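Local structure of transcriptional regulator (Pseudomonas aeruginosa, 3E7Q) at residues L18-E21 with A22-C26; Q108-D111 with A112-F116; G121-E124 with A125-R128. The protein probably binds operator DNA through an N-terminal helix-turn-helix domain and represses transcription, as a dimeric regulator of the TetR family. One frame throughout, in Å; residues are numbered along the deposited sequence.

Interaction 1. Residues L18-E21 with A22-C26; sequences LLIE and ATLAC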
ATOM      1  N   LEU B  18      23.162  11.694   7.961  1.00 47.61           N
ATOM      2  CA  LEU B  18      23.294  10.842   9.130  1.00 46.59           C
ATOM      3  C   LEU B  18      21.979  10.847   9.883  1.00 44.84           C
ATOM      4  O   LEU B  18      21.443   9.792  10.188  1.00 44.09           O
ATOM      5  CB  LEU B  18      24.440  11.364   9.999  1.00 46.47           C
ATOM      6  CG  LEU B  18      24.785  10.640  11.296  1.00 48.70           C
ATOM      7  CD1 LEU B  18      25.080   9.158  11.056  1.00 50.82           C
ATOM      8  CD2 LEU B  18      25.997  11.352  11.955  1.00 48.07           C
ATOM      9  N   LEU B  19      21.434  12.041  10.100  1.00 43.90           N
ATOM     10  CA  LEU B  19      20.130  12.202  10.727  1.00 44.23           C
ATOM     11  C   LEU B  19      18.965  11.534   9.948  1.00 43.76           C
ATOM     12  O   LEU B  19      18.059  10.977  10.588  1.00 43.17           O
ATOM     13  CB  LEU B  19      19.813  13.690  11.004  1.00 44.81           C
ATOM     14  CG  LEU B  19      20.013  14.237  12.448  1.00 46.54           C
ATOM     15  CD1 LEU B  19      19.721  13.258  13.637  1.00 45.01           C
ATOM     16  CD2 LEU B  19      21.413  14.778  12.622  1.00 49.36           C
ATOM     17  N   ILE B  20      18.991  11.610   8.601  1.00 43.13           N
ATOM     18  CA  ILE B  20      17.958  11.025   7.744  1.00 43.47           C
ATOM     19  C   ILE B  20      17.960   9.519   7.987  1.00 43.81           C
ATOM     20  O   ILE B  20      16.904   8.941   8.258  1.00 44.13           O
ATOM     21  CB  ILE B  20      18.156  11.393   6.183  1.00 43.79           C
ATOM     22  CG1 ILE B  20      17.524  12.761   5.863  1.00 43.25           C
ATOM     23  CG2 ILE B  20      17.560  10.314   5.261  1.00 42.89           C
ATOM     24  CD1 ILE B  20      18.178  13.523   4.738  1.00 41.90           C
ATOM     25  N   GLU B  21      19.152   8.909   7.940  1.00 44.19           N
ATOM     26  CA  GLU B  21      19.325   7.464   8.232  1.00 44.36           C
ATOM     27  C   GLU B  21      18.937   7.071   9.708  1.00 42.91           C
ATOM     28  O   GLU B  21      18.376   5.997   9.930  1.00 42.28           O
ATOM     29  CB  GLU B  21      20.774   7.006   7.880  1.00 44.66           C
ATOM     30  CG  GLU B  21      21.064   5.474   8.052  1.00 46.64           C
ATOM     31  CD  GLU B  21      22.550   5.035   7.784  1.00 49.85           C
ATOM     32  OE1 GLU B  21      23.434   5.245   8.662  1.00 54.33           O
ATOM     33  OE2 GLU B  21      22.819   4.426   6.698  1.00 57.53           O
ATOM     34  N   ALA B  22      19.232   7.924  10.697  1.00 41.69           N
ATOM     35  CA  ALA B  22      18.759   7.672  12.085  1.00 41.78           C
ATOM     36  C   ALA B  22      17.206   7.730  12.211  1.00 41.61           C
ATOM     37  O   ALA B  22      16.577   6.905  12.930  1.00 42.24           O
ATOM     38  CB  ALA B  22      19.421   8.633  13.076  1.00 40.98           C
ATOM     39  N   THR B  23      16.606   8.699  11.510  1.00 40.61           N
ATOM     40  CA  THR B  23      15.155   8.856  11.432  1.00 40.05           C
ATOM     41  C   THR B  23      14.528   7.608  10.811  1.00 40.81           C
ATOM     42  O   THR B  23      13.537   7.070  11.365  1.00 39.19           O
ATOM     43  CB  THR B  23      14.791  10.142  10.635  1.00 39.25           C
ATOM     44  OG1 THR B  23      15.456  11.248  11.240  1.00 38.15           O
ATOM     45  CG2 THR B  23      13.304  10.425  10.593  1.00 38.54           C
ATOM     46  N   LEU B  24      15.098   7.125   9.678  1.00 40.77           N
ATOM     47  CA  LEU B  24      14.542   5.918   9.057  1.00 41.12           C
ATOM     48  C   LEU B  24      14.616   4.659   9.961  1.00 41.27           C
ATOM     49  O   LEU B  24      13.716   3.808   9.913  1.00 41.62           O
ATOM     50  CB  LEU B  24      15.185   5.641   7.701  1.00 41.94           C
ATOM     51  CG  LEU B  24      14.991   6.726   6.620  1.00 40.65           C
ATOM     52  CD1 LEU B  24      16.033   6.495   5.546  1.00 38.68           C
ATOM     53  CD2 LEU B  24      13.527   6.739   6.107  1.00 37.32           C
ATOM     54  N   ALA B  25      15.670   4.564  10.766  1.00 41.21           N
ATOM     55  CA  ALA B  25      15.931   3.418  11.666  1.00 42.06           C
ATOM     56  C   ALA B  25      15.022   3.486  12.836  1.00 42.68           C
ATOM     57  O   ALA B  25      14.450   2.482  13.252  1.00 42.90           O
ATOM     58  CB  ALA B  25      17.457   3.374  12.162  1.00 40.60           C
ATOM     59  N   CYS B  26      14.875   4.685  13.371  1.00 44.72           N
ATOM     60  CA  CYS B  26      13.867   4.907  14.395  1.00 45.55           C
ATOM     61  C   CYS B  26      12.421   4.615  13.960  1.00 46.45           C
ATOM     62  O   CYS B  26      11.646   4.052  14.762  1.00 46.58           O
ATOM     63  CB  CYS B  26      13.972   6.315  14.920  1.00 46.31           C
ATOM     64  SG  CYS B  26      12.741   6.642  16.129  1.00 48.67           S
TER

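Interaction 2. Residues Q108-D111 with A112-F116; sequences QLLD and AWLAF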
ATOM      1  N   GLN B 108      13.714  -3.722   2.667  1.00 68.73           N
ATOM      2  CA  GLN B 108      14.089  -3.109   3.933  1.00 68.36           C
ATOM      3  C   GLN B 108      13.364  -1.831   4.195  1.00 66.84           C
ATOM      4  O   GLN B 108      13.062  -1.535   5.339  1.00 67.48           O
ATOM      5  CB  GLN B 108      15.592  -2.830   4.033  1.00 69.08           C
ATOM      6  CG  GLN B 108      16.008  -2.410   5.485  1.00 69.63           C
ATOM      7  CD  GLN B 108      17.499  -2.537   5.738  1.00 70.29           C
ATOM      8  OE1 GLN B 108      18.203  -3.338   5.083  1.00 74.09           O
ATOM      9  NE2 GLN B 108      17.993  -1.759   6.702  1.00 70.53           N
ATOM     10  N   LEU B 109      13.082  -1.070   3.148  1.00 65.36           N
ATOM     11  CA  LEU B 109      12.466   0.229   3.303  1.00 63.69           C
ATOM     12  C   LEU B 109      10.936   0.200   3.467  1.00 63.64           C
ATOM     13  O   LEU B 109      10.339   1.258   3.730  1.00 64.31           O
ATOM     14  CB  LEU B 109      12.805   1.114   2.104  1.00 64.23           C
ATOM     15  CG  LEU B 109      14.134   1.861   2.101  1.00 64.78           C
ATOM     16  CD1 LEU B 109      14.273   2.592   0.750  1.00 65.52           C
ATOM     17  CD2 LEU B 109      14.270   2.820   3.265  1.00 64.12           C
ATOM     18  N   LEU B 110      10.297  -0.964   3.287  1.00 61.63           N
ATOM     19  CA  LEU B 110       8.834  -1.081   3.361  1.00 60.31           C
ATOM     20  C   LEU B 110       8.326  -0.432   4.637  1.00 58.61           C
ATOM     21  O   LEU B 110       7.389   0.354   4.614  1.00 56.32           O
ATOM     22  CB  LEU B 110       8.392  -2.545   3.316  1.00 59.95           C
ATOM     23  CG  LEU B 110       6.917  -2.856   3.632  1.00 60.24           C
ATOM     24  CD1 LEU B 110       6.052  -2.446   2.498  1.00 59.24           C
ATOM     25  CD2 LEU B 110       6.692  -4.354   3.968  1.00 60.27           C
ATOM     26  N   ASP B 111       9.002  -0.741   5.737  1.00 57.05           N
ATOM     27  CA  ASP B 111       8.640  -0.225   7.042  1.00 56.07           C
ATOM     28  C   ASP B 111       8.637   1.305   7.096  1.00 53.62           C
ATOM     29  O   ASP B 111       7.805   1.908   7.802  1.00 51.50           O
ATOM     30  CB  ASP B 111       9.608  -0.751   8.133  1.00 57.55           C
ATOM     31  CG  ASP B 111      10.161  -2.183   7.844  1.00 60.28           C
ATOM     32  OD1 ASP B 111       9.972  -3.053   8.760  1.00 65.64           O
ATOM     33  OD2 ASP B 111      10.792  -2.406   6.752  1.00 55.66           O
ATOM     34  N   ALA B 112       9.582   1.911   6.369  1.00 50.95           N
ATOM     35  CA  ALA B 112       9.731   3.361   6.312  1.00 49.45           C
ATOM     36  C   ALA B 112       8.544   3.999   5.581  1.00 47.19           C
ATOM     37  O   ALA B 112       7.925   4.906   6.093  1.00 45.67           O
ATOM     38  CB  ALA B 112      11.038   3.744   5.638  1.00 49.85           C
ATOM     39  N   TRP B 113       8.211   3.481   4.414  1.00 46.15           N
ATOM     40  CA  TRP B 113       7.023   3.947   3.675  1.00 46.49           C
ATOM     41  C   TRP B 113       5.728   3.781   4.452  1.00 44.67           C
ATOM     42  O   TRP B 113       4.870   4.677   4.445  1.00 43.33           O
ATOM     43  CB  TRP B 113       6.908   3.218   2.343  1.00 48.25           C
ATOM     44  CG  TRP B 113       7.915   3.628   1.455  1.00 49.81           C
ATOM     45  CD1 TRP B 113       9.190   3.093   1.345  1.00 51.45           C
ATOM     46  CD2 TRP B 113       7.843   4.720   0.537  1.00 48.51           C
ATOM     47  NE1 TRP B 113       9.890   3.779   0.392  1.00 51.00           N
ATOM     48  CE2 TRP B 113       9.102   4.780  -0.126  1.00 50.48           C
ATOM     49  CE3 TRP B 113       6.837   5.647   0.201  1.00 50.48           C
ATOM     50  CZ2 TRP B 113       9.388   5.728  -1.129  1.00 50.69           C
ATOM     51  CZ3 TRP B 113       7.110   6.601  -0.789  1.00 49.91           C
ATOM     52  CH2 TRP B 113       8.381   6.636  -1.443  1.00 51.00           C
ATOM     53  N   LEU B 114       5.606   2.663   5.161  1.00 43.38           N
ATOM     54  CA  LEU B 114       4.435   2.422   5.951  1.00 42.35           C
ATOM     55  C   LEU B 114       4.260   3.491   7.068  1.00 41.55           C
ATOM     56  O   LEU B 114       3.176   3.985   7.324  1.00 38.96           O
ATOM     57  CB  LEU B 114       4.464   1.009   6.491  1.00 42.90           C
ATOM     58  CG  LEU B 114       4.248  -0.168   5.532  1.00 43.40           C
ATOM     59  CD1 LEU B 114       4.422  -1.419   6.373  1.00 46.44           C
ATOM     60  CD2 LEU B 114       2.902  -0.166   4.923  1.00 44.63           C
ATOM     61  N   ALA B 115       5.376   3.891   7.650  1.00 41.23           N
ATOM     62  CA  ALA B 115       5.415   4.909   8.674  1.00 40.28           C
ATOM     63  C   ALA B 115       5.097   6.301   8.077  1.00 40.27           C
ATOM     64  O   ALA B 115       4.360   7.073   8.704  1.00 40.91           O
ATOM     65  CB  ALA B 115       6.798   4.893   9.409  1.00 37.78           C
ATOM     66  N   PHE B 116       5.635   6.615   6.891  1.00 39.81           N
ATOM     67  CA  PHE B 116       5.308   7.897   6.197  1.00 40.12           C
ATOM     68  C   PHE B 116       3.820   8.038   5.850  1.00 41.02           C
ATOM     69  O   PHE B 116       3.180   9.076   6.041  1.00 42.71           O
ATOM     70  CB  PHE B 116       6.092   8.017   4.885  1.00 39.34           C
ATOM     71  CG  PHE B 116       7.618   8.047   5.026  1.00 37.50           C
ATOM     72  CD1 PHE B 116       8.246   8.732   6.041  1.00 35.08           C
ATOM     73  CD2 PHE B 116       8.399   7.444   4.054  1.00 38.89           C
ATOM     74  CE1 PHE B 116       9.622   8.788   6.129  1.00 36.86           C
ATOM     75  CE2 PHE B 116       9.766   7.479   4.129  1.00 41.52           C
ATOM     76  CZ  PHE B 116      10.386   8.170   5.204  1.00 36.50           C
TER

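Interaction 3. Residues G121-E124 with A125-R128; sequences GSIE and AIGR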
ATOM      1  N   GLY B 121      -1.943  11.402   7.018  1.00 47.15           N
ATOM      2  CA  GLY B 121      -3.308  11.854   7.321  1.00 48.90           C
ATOM      3  C   GLY B 121      -3.461  12.853   8.469  1.00 49.95           C
ATOM      4  O   GLY B 121      -4.432  13.673   8.499  1.00 51.31           O
ATOM      5  N   SER B 122      -2.543  12.753   9.425  1.00 50.17           N
ATOM      6  CA  SER B 122      -2.532  13.609  10.600  1.00 49.72           C
ATOM      7  C   SER B 122      -1.491  14.717  10.592  1.00 49.72           C
ATOM      8  O   SER B 122      -1.616  15.632  11.373  1.00 49.70           O
ATOM      9  CB  SER B 122      -2.332  12.738  11.841  1.00 50.73           C
ATOM     10  OG  SER B 122      -1.192  11.903  11.709  1.00 51.22           O
ATOM     11  N   ILE B 123      -0.438  14.657   9.765  1.00 48.78           N
ATOM     12  CA  ILE B 123       0.577  15.737   9.777  1.00 48.58           C
ATOM     13  C   ILE B 123       0.604  16.383   8.404  1.00 48.87           C
ATOM     14  O   ILE B 123       1.059  15.736   7.438  1.00 49.02           O
ATOM     15  CB  ILE B 123       2.015  15.223  10.092  1.00 47.98           C
ATOM     16  CG1 ILE B 123       2.042  14.284  11.328  1.00 48.24           C
ATOM     17  CG2 ILE B 123       3.009  16.401  10.141  1.00 46.75           C
ATOM     18  CD1 ILE B 123       2.186  14.985  12.717  1.00 46.41           C
ATOM     19  N   GLU B 124       0.180  17.642   8.306  1.00 49.54           N
ATOM     20  CA  GLU B 124      -0.079  18.251   6.994  1.00 51.03           C
ATOM     21  C   GLU B 124       1.190  18.410   6.165  1.00 49.32           C
ATOM     22  O   GLU B 124       1.144  18.228   4.946  1.00 48.91           O
ATOM     23  CB  GLU B 124      -0.916  19.571   7.041  1.00 51.50           C
ATOM     24  CG  GLU B 124      -2.002  19.696   5.795  1.00 52.97           C
ATOM     25  CD  GLU B 124      -1.776  20.884   4.762  1.00 56.32           C
ATOM     26  OE1 GLU B 124      -0.627  21.188   4.344  1.00 64.28           O
ATOM     27  OE2 GLU B 124      -2.771  21.547   4.327  1.00 64.81           O
ATOM     28  N   ALA B 125       2.305  18.712   6.834  1.00 47.51           N
ATOM     29  CA  ALA B 125       3.613  18.802   6.200  1.00 46.63           C
ATOM     30  C   ALA B 125       4.023  17.507   5.513  1.00 45.16           C
ATOM     31  O   ALA B 125       4.554  17.537   4.397  1.00 46.69           O
ATOM     32  CB  ALA B 125       4.725  19.271   7.255  1.00 46.58           C
ATOM     33  N   ILE B 126       3.749  16.375   6.155  1.00 43.30           N
ATOM     34  CA  ILE B 126       4.006  15.062   5.563  1.00 41.86           C
ATOM     35  C   ILE B 126       3.037  14.760   4.412  1.00 40.66           C
ATOM     36  O   ILE B 126       3.446  14.209   3.359  1.00 36.96           O
ATOM     37  CB  ILE B 126       3.990  13.952   6.655  1.00 41.54           C
ATOM     38  CG1 ILE B 126       5.123  14.296   7.663  1.00 42.62           C
ATOM     39  CG2 ILE B 126       4.087  12.588   6.001  1.00 39.24           C
ATOM     40  CD1 ILE B 126       5.273  13.345   8.892  1.00 43.71           C
ATOM     41  N   GLY B 127       1.774  15.169   4.623  1.00 40.64           N
ATOM     42  CA  GLY B 127       0.754  15.186   3.606  1.00 40.53           C
ATOM     43  C   GLY B 127       1.178  15.897   2.360  1.00 41.23           C
ATOM     44  O   GLY B 127       0.939  15.407   1.260  1.00 39.35           O
ATOM     45  N   ARG B 128       1.830  17.045   2.528  1.00 42.30           N
ATOM     46  CA  ARG B 128       2.235  17.820   1.402  1.00 44.38           C
ATOM     47  C   ARG B 128       3.459  17.199   0.697  1.00 42.99           C
ATOM     48  O   ARG B 128       3.606  17.359  -0.516  1.00 42.14           O
ATOM     49  CB  ARG B 128       2.514  19.264   1.799  1.00 45.56           C
ATOM     50  CG  ARG B 128       1.342  20.030   2.431  1.00 49.25           C
ATOM     51  CD  ARG B 128       1.674  21.567   2.547  1.00 51.36           C
ATOM     52  NE  ARG B 128       2.873  21.881   3.367  1.00 58.08           N
ATOM     53  CZ  ARG B 128       2.905  22.190   4.686  1.00 60.03           C
ATOM     54  NH1 ARG B 128       1.800  22.226   5.449  1.00 60.16           N
ATOM     55  NH2 ARG B 128       4.086  22.446   5.280  1.00 59.91           N
TER

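Interaction 1. Residues L18-E21 with A22-C26
T23 reaches back one helical turn to the carbonyl of L19, and its side chain carries the polar part of this local i to i+4 contact. CB of T23 lies 3.4 Å from both L19 O and I20 O. Beyond it OG1, set anti to the carbonyl carbon and beside the backbone N (chi1 -55°), is turned to the preceding turn and gives its hydrogen to L19 O at 2.7 Å. T23 N also donates to L19 O, at 2.9 Å, and the two donors approach from opposite faces of the carbonyl plane, the hydroxyl from well above it. L19 O is thus gripped twice by one residue, and this gives the hydroxyl of buried T23 an acceptor within its own helix. The backbone ladder runs on either side of this bond, from A22 N to L18 O and from L24 N to I20 O, and loosens slightly at A25 N to E21 O, 3.2 Å. I20 and L24 lie side by side and point the same way; CG2 of I20 touches CD1 of L24 at 4.1 Å, and CG of L24 lies 3.4 Å from I20 O. The stretch belongs to helix 12-34, in the TetR-family DNA-binding region. L18 and L19 meet F7 of helix 4-8. A22, T23 and A25 touch helix 37-44, at the start of the predicted helix-turn-helix, and T23 also packs on helix 58-82 with I20 and L24. L24 also touches A112 and F116 of helix 110-120.

Interaction 2. Residues Q108-D111 with A112-F116
L110 and L114 meet through different first torsions: CG of L110 stands anti to its own backbone N (chi1 169°), whereas CG of L114 lies beside its N (chi1 -71°) and leans back over the preceding turn. CD1 of L114 therefore comes to 4.0 Å from CG of L110, the two side chains crossing at a slant. The motif is the N-terminal part of helix 110-120 in the C-terminal, BetI-type domain, entered from a 3-10 segment that runs through Q108 and L109. L109 O takes two backbone donors: W113 N at 3.2 Å, in the alpha-helical manner, and, weakly, A112 N at 2.8 Å with a bent N-H angle of 126°. The ladder continues with L114 N to L110 O and A115 N to D111 O. L109 O also lies at the edge of the W113 indole, near its plane, 3.2 Å from CD1 of W113; the same CD1 touches CB of L109. CD2 of L109 reaches the methyl of A112, so the leucine spans two residues of the next turn. Around the contact, the W113 ring meets W174 edge-to-face, the F116 ring stacks with Y66 of helix 58-82, and L114 packs on G118 of the second subunit. The turn thus joins the DNA-binding side of the chain to the C-terminal helices and, through L114, to the dimer partner. Within the turn, A112 O lies over one face of the F116 ring, 3.2 Å above its plane and offset toward the rim.

Interaction 3. Residues G121-E124 with A125-R128
E124 and R128 form a salt bridge one turn apart at a helix start, OE1 of E124 taking a hydrogen from NH1 of R128 at 2.9 Å in a nearly straight bond (166°). The chain of E124 bends at chi2 and that of R128 at chi3 (-60°), which folds the arginine back so that NH1 meets the carboxylate. OE1 lies near the guanidinium plane, at its edge, but NH1 approaches from above the carboxylate plane; the two planes are 63° apart. One face of the guanidinium lies over CA of A125, 3.7 Å from the plane. Both charged residues also touch a crystal neighbour, which may influence their pose; acidic charge at the helix N terminus would probably suit its dipole.

Backbone bonds make the helix start, here in the C-terminal region of a TetR-family protein. I123, the last residue of the loop after helix 110-120, holds the N-cap position of helix 124-152, and its carbonyl accepts G127 N at 3.0 Å; E124 O then takes R128 N at 2.8 Å.

Apolar contact joins I123 and I126, their side chains meeting at a slant. CG2 of I123 touches CG1 of I126 at 3.9 Å, and CD1 of I126 sits equally close to CB of I123. Both isoleucines also pack on F32 of helix 12-34, and I126 reaches V62 and Y66 of helix 58-82.

Overall arrangement
From the N terminus, interaction 1 comes first, within helix 12-34 of the DNA-binding region; interactions 2 and 3 follow in the C-terminal region, at the starts of helices 110-120 and 124-152. All three are local and run in series, so none closes a long loop, and none nests in or crosses another. Space brings them together: CD2 of L24 packs on CZ of F116 at 3.6 Å, joining interactions 1 and 2, and F116 O touches CG2 of I126, joining 2 and 3. Interactions 1 and 3 stay about 9 Å apart at their nearest atoms. Helix 58-82 is a neighbour shared by all three and links the DNA-binding region with the C-terminal helices.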